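Local coordinates for protein putative transcriptional regulator (Streptomyces coelicolor, PDB 2ZB9) that probably acts as a TetR-family transcription factor, binding regulatory DNA through a predicted helix-turn-helix motif, at residues Q98-T103 against V185-V190. Sequence-based numbering, arbitrary orientation.
Sequences QLRAFT and VDDAFV
Val190 sends its two methyls to different partners on helix 91-108. Val190 CG1, anti to its backbone N, lies 3.6 Å from Leu99 CB. Val190 CG2 meets Thr103 tip to tip, 3.1 Å from Thr103 OG1, a tight fit. Beside Val190, Arg100 and Asp187 cross obliquely and form a salt bridge at the exposed margin. Arg100 NE donates to the syn lone pair of Asp187 OD1 over 2.7 Å. The bond is bent, 135° at the hydrogen, and the guanidinium and carboxylate planes are 42° apart. Arg100 runs extended from CG to NE to get there, and its NH2 bonds to Thr191 OG1, one turn after Asp187. The contact joins helix 91-108 to the start of helix 187-199 in the all-helical C-terminal domain of this TetR-family regulator. Thr103 OG1 donates to Leu99 O at 3.0 Å, from above the carbonyl plane; Thr103 N is the other donor to that oxygen. With OG1 beside the backbone N, Thr103 CG2 lies anti to it, 4.1 Å from Val185 CG1. An alanine here lacks OG1 and CG2, and would probably pack less closely against Val190 and Val185. Four residues before Val190, Asp186 is the N-cap of helix 187-199. Asp186 OD1 accepts from Phe189 N at 2.9 Å.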
loop_
_atom_site.group_PDB
_atom_site.type_symbol
_atom_site.label_atom_id
_atom_site.label_comp_id
_atom_site.label_asym_id
_atom_site.label_seq_id
_atom_site.Cartn_x
_atom_site.Cartn_y
_atom_site.Cartn_z
ATOM N N GLN A 98 -17.182 -1.411 -8.570
ATOM C CA GLN A 98 -16.343 -0.304 -8.112
ATOM C C GLN A 98 -14.856 -0.655 -8.175
ATOM O O GLN A 98 -14.050 0.159 -8.610
ATOM C CB GLN A 98 -16.738 0.104 -6.686
ATOM C CG GLN A 98 -16.277 1.494 -6.242
ATOM C CD GLN A 98 -14.785 1.584 -5.996
ATOM O OE1 GLN A 98 -14.135 0.585 -5.697
ATOM N NE2 GLN A 98 -14.237 2.793 -6.092
ATOM N N LEU A 99 -14.491 -1.860 -7.744
ATOM C CA LEU A 99 -13.087 -2.275 -7.778
ATOM C C LEU A 99 -12.571 -2.332 -9.219
ATOM O O LEU A 99 -11.392 -2.072 -9.469
ATOM C CB LEU A 99 -12.885 -3.656 -7.130
ATOM C CG LEU A 99 -12.450 -3.855 -5.670
ATOM C CD1 LEU A 99 -11.428 -2.790 -5.271
ATOM C CD2 LEU A 99 -13.649 -3.804 -4.760
ATOM N N ARG A 100 -13.443 -2.681 -10.164
ATOM C CA ARG A 100 -13.027 -2.743 -11.570
ATOM C C ARG A 100 -12.807 -1.350 -12.149
ATOM O O ARG A 100 -11.863 -1.130 -12.908
ATOM C CB ARG A 100 -14.051 -3.518 -12.403
ATOM C CG ARG A 100 -13.877 -5.029 -12.269
ATOM C CD ARG A 100 -15.075 -5.821 -12.775
ATOM N NE ARG A 100 -14.858 -7.243 -12.520
ATOM C CZ ARG A 100 -15.811 -8.170 -12.475
ATOM N NH1 ARG A 100 -17.083 -7.846 -12.673
ATOM N NH2 ARG A 100 -15.483 -9.429 -12.214
ATOM N N ALA A 101 -13.669 -0.405 -11.792
ATOM C CA ALA A 101 -13.501 0.962 -12.273
ATOM C C ALA A 101 -12.205 1.503 -11.644
ATOM O O ALA A 101 -11.428 2.212 -12.288
ATOM C CB ALA A 101 -14.704 1.815 -11.865
ATOM N N PHE A 102 -11.967 1.135 -10.387
ATOM C CA PHE A 102 -10.770 1.559 -9.667
ATOM C C PHE A 102 -9.529 1.005 -10.356
ATOM O O PHE A 102 -8.557 1.721 -10.584
ATOM C CB PHE A 102 -10.823 1.050 -8.225
ATOM C CG PHE A 102 -9.603 1.379 -7.417
ATOM C CD1 PHE A 102 -9.320 2.692 -7.066
ATOM C CD2 PHE A 102 -8.745 0.370 -6.984
ATOM C CE1 PHE A 102 -8.196 3.000 -6.285
ATOM C CE2 PHE A 102 -7.620 0.665 -6.206
ATOM C CZ PHE A 102 -7.349 1.983 -5.858
ATOM N N THR A 103 -9.572 -0.283 -10.676
ATOM C CA THR A 103 -8.465 -0.946 -11.347
ATOM C C THR A 103 -8.196 -0.323 -12.710
ATOM O O THR A 103 -7.044 -0.139 -13.099
ATOM C CB THR A 103 -8.751 -2.458 -11.502
ATOM O OG1 THR A 103 -8.695 -3.075 -10.210
ATOM C CG2 THR A 103 -7.725 -3.119 -12.417
ATOM N N VAL A 185 -1.878 -6.933 -11.529
ATOM C CA VAL A 185 -3.154 -6.413 -11.068
ATOM C C VAL A 185 -4.150 -6.524 -12.220
ATOM O O VAL A 185 -4.235 -5.637 -13.069
ATOM C CB VAL A 185 -3.049 -4.932 -10.656
ATOM C CG1 VAL A 185 -4.424 -4.405 -10.269
ATOM C CG2 VAL A 185 -2.082 -4.784 -9.500
ATOM N N ASP A 186 -4.899 -7.620 -12.257
ATOM C CA ASP A 186 -5.879 -7.820 -13.315
ATOM C C ASP A 186 -7.265 -8.121 -12.753
ATOM O O ASP A 186 -7.480 -8.063 -11.540
ATOM C CB ASP A 186 -5.434 -8.957 -14.237
ATOM C CG ASP A 186 -4.979 -10.183 -13.471
ATOM O OD1 ASP A 186 -5.686 -10.606 -12.532
ATOM O OD2 ASP A 186 -3.913 -10.731 -13.814
ATOM N N ASP A 187 -8.198 -8.447 -13.640
ATOM C CA ASP A 187 -9.568 -8.736 -13.240
ATOM C C ASP A 187 -9.673 -9.977 -12.362
ATOM O O ASP A 187 -10.522 -10.043 -11.473
ATOM C CB ASP A 187 -10.457 -8.901 -14.475
ATOM C CG ASP A 187 -11.935 -8.927 -14.124
ATOM O OD1 ASP A 187 -12.407 -7.952 -13.495
ATOM O OD2 ASP A 187 -12.623 -9.916 -14.472
ATOM N N ALA A 188 -8.817 -10.960 -12.616
ATOM C CA ALA A 188 -8.823 -12.188 -11.831
ATOM C C ALA A 188 -8.452 -11.837 -10.392
ATOM O O ALA A 188 -9.026 -12.364 -9.432
ATOM C CB ALA A 188 -7.823 -13.184 -12.409
ATOM N N PHE A 189 -7.483 -10.940 -10.258
ATOM C CA PHE A 189 -7.029 -10.488 -8.957
ATOM C C PHE A 189 -8.192 -9.787 -8.254
ATOM O O PHE A 189 -8.544 -10.116 -7.120
ATOM C CB PHE A 189 -5.845 -9.535 -9.134
ATOM C CG PHE A 189 -5.441 -8.821 -7.881
ATOM C CD1 PHE A 189 -5.109 -9.528 -6.734
ATOM C CD2 PHE A 189 -5.368 -7.431 -7.858
ATOM C CE1 PHE A 189 -4.708 -8.862 -5.578
ATOM C CE2 PHE A 189 -4.967 -6.753 -6.707
ATOM C CZ PHE A 189 -4.635 -7.474 -5.565
ATOM N N VAL A 190 -8.788 -8.826 -8.947
ATOM C CA VAL A 190 -9.914 -8.076 -8.420
ATOM C C VAL A 190 -11.046 -8.991 -7.962
ATOM O O VAL A 190 -11.518 -8.885 -6.832
ATOM C CB VAL A 190 -10.464 -7.113 -9.485
ATOM C CG1 VAL A 190 -11.789 -6.525 -9.030
ATOM C CG2 VAL A 190 -9.450 -6.009 -9.746
#